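Local coordinates for protein CRISPR system Cmr subunit Cmr1-1 (Pyrococcus furiosus, PDB 4W8Z) that acts in CRISPR antiviral defence as a subunit of the type III-B Cmr ribonucleoprotein complex, which it caps together with Cmr6, and binds RNA, at residues S16-H21 / T163-I168; T20-V25 / H119-G124. One frame throughout, in Å; residues are numbered along the deposited sequence.

How the interactions relate
Both contacts involve the loop that leaves strand 8-16, and they share Thr20 and His21. Interaction 1 is the more deeply buried: its loop residues face 163-168, the lead-in and start of edge strand 166-172, and three hydrogen bonds join backbone groups and a threonine hydroxyl beside a methionine and an isoleucine. Interaction 2, whose centre is about 9 Å from that of interaction 1, is smaller and partly open to solvent; there a single two-bond backbone bridge is flanked by a tyrosine CB against a histidine ring and a tyrosine ring against a leucine. The two also meet directly, since Ser16 O probably accepts a hydrogen bond from Gly124 N (2.9 Å), while Ser19 packs on Tyr120 and Pro123.

Interaction 1. Residues S16-H21 / T163-I168; sequences SITSTH and TGSMKI
The hydroxyl of Thr18 has two hydrogen-bond partners: OG1 accepts the amide of Ser165 (Ser165 N to Thr18 OG1 3.0 Å) and also bonds to the carbonyl O of Gly162. A chi1 of 52° sets OG1 between the backbone N and the carbonyl carbon of Thr18. The carbonyl O of Ser165 in turn takes a nearly straight bond from Ile17 N, at 2.8 Å and 167°. Ser19 O holds the next amide, Gly164 N, at 3.1 Å; this donor lies above the carbonyl plane. Gly164 has a positive phi, which glycine adopts easily. These bonds carry the contact beyond the antiparallel, non-hydrogen-bonded pair Ser16 with Met166, where strand 8-16 meets edge strand 166-172. The sheet's strand order, 2-3-1-4, is that of the ferredoxin-like fold, as in other RAMP proteins, and residues 163-165 lie in the glycine-containing loop that leads into strand 166-172, consistent with the glycine-rich loop of that family. Flexible Met166 bends at chi2 (-72°) and meets Thr20 tip to tip, its CE 3.8 Å from Thr20 CG2 and beside the hydroxyls Ser16 OG and Thr20 OG1, which hydrogen-bond each other. Further along, Ile17 CD1 rests 3.7 Å from Lys167 CB, the two side chains crossing at about a right angle; the Lys167 ammonium continues to a salt bridge with Glu290.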
# COMPACT_ATOMS: atom_id res chain seq x y z
N SER A 16 12.63 6.33 -2.83
CA SER A 16 11.96 5.29 -3.58
C SER A 16 12.81 4.02 -3.67
O SER A 16 13.99 4.08 -4.05
CB SER A 16 11.61 5.78 -4.99
OG SER A 16 10.74 6.90 -4.94
N ILE A 17 12.22 2.89 -3.31
CA ILE A 17 12.87 1.60 -3.49
C ILE A 17 12.54 1.06 -4.87
O ILE A 17 13.39 0.48 -5.55
CB ILE A 17 12.43 0.60 -2.41
CG1 ILE A 17 13.02 1.00 -1.05
CG2 ILE A 17 12.84 -0.81 -2.78
CD1 ILE A 17 12.39 0.28 0.12
N THR A 18 11.30 1.26 -5.30
CA THR A 18 10.86 0.86 -6.63
C THR A 18 10.46 2.08 -7.45
O THR A 18 10.28 3.17 -6.90
CB THR A 18 9.67 -0.11 -6.57
OG1 THR A 18 8.63 0.44 -5.75
CG2 THR A 18 10.10 -1.45 -5.99
N SER A 19 10.35 1.90 -8.76
CA SER A 19 9.96 2.97 -9.68
C SER A 19 8.69 3.64 -9.20
O SER A 19 7.71 2.97 -8.87
CB SER A 19 9.77 2.43 -11.09
OG SER A 19 10.90 1.66 -11.50
N THR A 20 8.70 4.97 -9.14
CA THR A 20 7.59 5.73 -8.59
C THR A 20 6.93 6.57 -9.67
O THR A 20 7.61 7.24 -10.44
CB THR A 20 8.04 6.63 -7.42
OG1 THR A 20 8.57 5.81 -6.37
CG2 THR A 20 6.88 7.44 -6.87
N HIS A 21 5.60 6.53 -9.74
CA HIS A 21 4.86 7.24 -10.78
C HIS A 21 3.78 8.16 -10.21
O HIS A 21 2.66 7.72 -9.93
CB HIS A 21 4.24 6.23 -11.74
CG HIS A 21 5.25 5.42 -12.49
ND1 HIS A 21 5.63 5.71 -13.78
CD2 HIS A 21 5.97 4.33 -12.12
CE1 HIS A 21 6.53 4.83 -14.18
NE2 HIS A 21 6.75 3.98 -13.19
N THR A 163 4.85 -0.57 -7.28
CA THR A 163 5.47 0.72 -7.51
C THR A 163 5.38 1.60 -6.27
O THR A 163 4.50 1.43 -5.43
CB THR A 163 4.83 1.48 -8.70
OG1 THR A 163 3.57 2.02 -8.30
CG2 THR A 163 4.65 0.56 -9.89
N GLY A 164 6.30 2.55 -6.15
CA GLY A 164 6.21 3.56 -5.12
C GLY A 164 6.44 3.05 -3.71
O GLY A 164 5.99 3.67 -2.74
N SER A 165 7.14 1.93 -3.58
CA SER A 165 7.59 1.48 -2.27
C SER A 165 8.67 2.42 -1.75
O SER A 165 9.58 2.79 -2.49
CB SER A 165 8.10 0.05 -2.32
OG SER A 165 7.02 -0.86 -2.46
N MET A 166 8.56 2.80 -0.49
CA MET A 166 9.44 3.81 0.09
C MET A 166 10.22 3.31 1.29
O MET A 166 9.84 2.33 1.94
CB MET A 166 8.62 5.04 0.49
CG MET A 166 7.84 5.65 -0.66
SD MET A 166 8.93 6.51 -1.81
CE MET A 166 7.90 6.54 -3.28
N LYS A 167 11.33 3.98 1.58
CA LYS A 167 12.06 3.77 2.83
C LYS A 167 12.49 5.12 3.39
O LYS A 167 12.60 6.09 2.65
CB LYS A 167 13.27 2.85 2.62
CG LYS A 167 14.49 3.53 2.02
CD LYS A 167 15.52 2.50 1.62
CE LYS A 167 16.92 3.01 1.82
NZ LYS A 167 17.92 1.90 1.74
N ILE A 168 12.72 5.17 4.69
CA ILE A 168 13.22 6.39 5.33
C ILE A 168 14.74 6.36 5.39
O ILE A 168 15.32 5.48 6.02
CB ILE A 168 12.65 6.55 6.75
CG1 ILE A 168 11.13 6.70 6.71
CG2 ILE A 168 13.29 7.74 7.45
CD1 ILE A 168 10.48 6.73 8.07

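Interaction 2. Residues T20-V25 / H119-G124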
# COMPACT_ATOMS: atom_id res chain seq x y z
N THR A 20 8.70 4.97 -9.14
CA THR A 20 7.59 5.73 -8.59
C THR A 20 6.93 6.57 -9.67
O THR A 20 7.61 7.24 -10.44
CB THR A 20 8.04 6.63 -7.42
OG1 THR A 20 8.57 5.81 -6.37
CG2 THR A 20 6.88 7.44 -6.87
N HIS A 21 5.60 6.53 -9.74
CA HIS A 21 4.86 7.24 -10.78
C HIS A 21 3.78 8.16 -10.21
O HIS A 21 2.66 7.72 -9.93
CB HIS A 21 4.24 6.23 -11.74
CG HIS A 21 5.25 5.42 -12.49
ND1 HIS A 21 5.63 5.71 -13.78
CD2 HIS A 21 5.97 4.33 -12.12
CE1 HIS A 21 6.53 4.83 -14.18
NE2 HIS A 21 6.75 3.98 -13.19
N LEU A 22 4.12 9.43 -10.05
CA LEU A 22 3.19 10.41 -9.50
C LEU A 22 2.42 11.07 -10.64
O LEU A 22 2.91 12.00 -11.27
CB LEU A 22 3.94 11.44 -8.67
CG LEU A 22 4.89 10.82 -7.64
CD1 LEU A 22 5.59 11.87 -6.80
CD2 LEU A 22 4.14 9.83 -6.76
N LEU A 23 1.22 10.56 -10.89
CA LEU A 23 0.48 10.95 -12.09
C LEU A 23 -0.91 11.48 -11.78
O LEU A 23 -1.87 11.15 -12.48
CB LEU A 23 0.36 9.74 -13.02
CG LEU A 23 1.67 9.10 -13.47
CD1 LEU A 23 1.41 7.89 -14.36
CD2 LEU A 23 2.53 10.13 -14.20
N GLU A 24 -1.03 12.32 -10.75
CA GLU A 24 -2.31 12.90 -10.37
C GLU A 24 -2.93 13.72 -11.50
O GLU A 24 -4.15 13.86 -11.59
CB GLU A 24 -2.17 13.77 -9.12
CG GLU A 24 -1.87 12.99 -7.86
CD GLU A 24 -1.98 13.83 -6.61
OE1 GLU A 24 -3.08 13.86 -6.01
OE2 GLU A 24 -0.97 14.46 -6.21
N VAL A 25 -2.07 14.25 -12.36
CA VAL A 25 -2.51 15.02 -13.52
C VAL A 25 -3.42 14.21 -14.44
O VAL A 25 -4.44 14.71 -14.92
CB VAL A 25 -1.29 15.54 -14.33
CG1 VAL A 25 -1.74 16.08 -15.68
CG2 VAL A 25 -0.54 16.60 -13.55
N HIS A 119 8.40 10.68 -18.23
CA HIS A 119 9.30 10.64 -17.09
C HIS A 119 8.68 9.95 -15.88
O HIS A 119 7.46 9.87 -15.75
CB HIS A 119 9.75 12.05 -16.72
CG HIS A 119 10.46 12.77 -17.82
ND1 HIS A 119 9.80 13.32 -18.90
CD2 HIS A 119 11.78 13.03 -18.01
CE1 HIS A 119 10.68 13.89 -19.70
NE2 HIS A 119 11.88 13.73 -19.19
N TYR A 120 9.54 9.46 -14.99
CA TYR A 120 9.12 8.84 -13.75
C TYR A 120 10.17 9.11 -12.68
O TYR A 120 11.17 9.78 -12.94
CB TYR A 120 8.91 7.33 -13.93
CG TYR A 120 10.19 6.52 -14.08
CD1 TYR A 120 11.07 6.74 -15.13
CD2 TYR A 120 10.51 5.52 -13.17
CE1 TYR A 120 12.24 6.00 -15.26
CE2 TYR A 120 11.66 4.77 -13.29
CZ TYR A 120 12.52 5.01 -14.34
OH TYR A 120 13.67 4.26 -14.45
N TYR A 121 9.93 8.61 -11.47
CA TYR A 121 10.93 8.70 -10.41
C TYR A 121 11.54 7.33 -10.16
O TYR A 121 10.91 6.45 -9.58
CB TYR A 121 10.31 9.25 -9.12
CG TYR A 121 9.97 10.72 -9.15
CD1 TYR A 121 10.98 11.68 -9.11
CD2 TYR A 121 8.66 11.16 -9.21
CE1 TYR A 121 10.68 13.03 -9.13
CE2 TYR A 121 8.35 12.51 -9.24
CZ TYR A 121 9.37 13.44 -9.19
OH TYR A 121 9.06 14.78 -9.21
N PRO A 122 12.79 7.14 -10.62
CA PRO A 122 13.46 5.84 -10.50
C PRO A 122 13.91 5.56 -9.07
O PRO A 122 13.96 6.50 -8.27
CB PRO A 122 14.66 5.99 -11.44
CG PRO A 122 14.96 7.44 -11.41
CD PRO A 122 13.64 8.14 -11.29
N PRO A 123 14.21 4.29 -8.74
CA PRO A 123 14.74 3.94 -7.42
C PRO A 123 15.90 4.85 -7.02
O PRO A 123 16.84 5.01 -7.79
CB PRO A 123 15.22 2.50 -7.61
CG PRO A 123 14.31 1.95 -8.67
CD PRO A 123 14.00 3.10 -9.59
N GLY A 124 15.81 5.43 -5.83
CA GLY A 124 16.82 6.38 -5.39
C GLY A 124 16.29 7.79 -5.36
O GLY A 124 16.92 8.69 -4.81
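Tyr120 meets His21 through its CB, which lies 3.5 Å from His21 CE1. A chi1 of 73° puts CG of Tyr120 between its backbone N and carbonyl carbon. The two rings are nearly parallel, with planes at 19°, but slid so far apart (His21 and Tyr120 centroids 5.5 Å) that they barely overlap. The contact is therefore mostly methylene against imidazole, a use to which the flat, partly apolar histidine ring is well suited, while the Tyr120 side chain also touches Ser19. Tyr121 follows and makes the backbone link. Its N donates to Thr20 O at 2.9 Å, in the plane of that carbonyl, and its O accepts from Thr20 N at 2.7 Å. Together they form one antiparallel, hydrogen-bonded bridge. It ties the loop between the first strand and first helix of the ferredoxin-like RAMP fold to the end of strand 119-120, which pairs with strand 89-90 in a small two-stranded sheet beside the main one. Next to the bridge the CB atoms of Thr20 and Tyr121 stand 3.9 Å apart. The Tyr121 side chain then crosses Leu22 at about a right angle, its CE2 3.7 Å from Leu22 CD1; the aromatic ring offers an apolar surface to Leu22, which is otherwise exposed, and packs edge-to-face with Phe127. Beyond it Pro122 offers no N-H for further pairing, and its O accepts from the Ser125 hydroxyl. Gly124 has a phi of 109° that would press a CB against the preceding carbonyl O, which suits glycine; its amide probably bonds to Ser16 O at the end of strand 8-16.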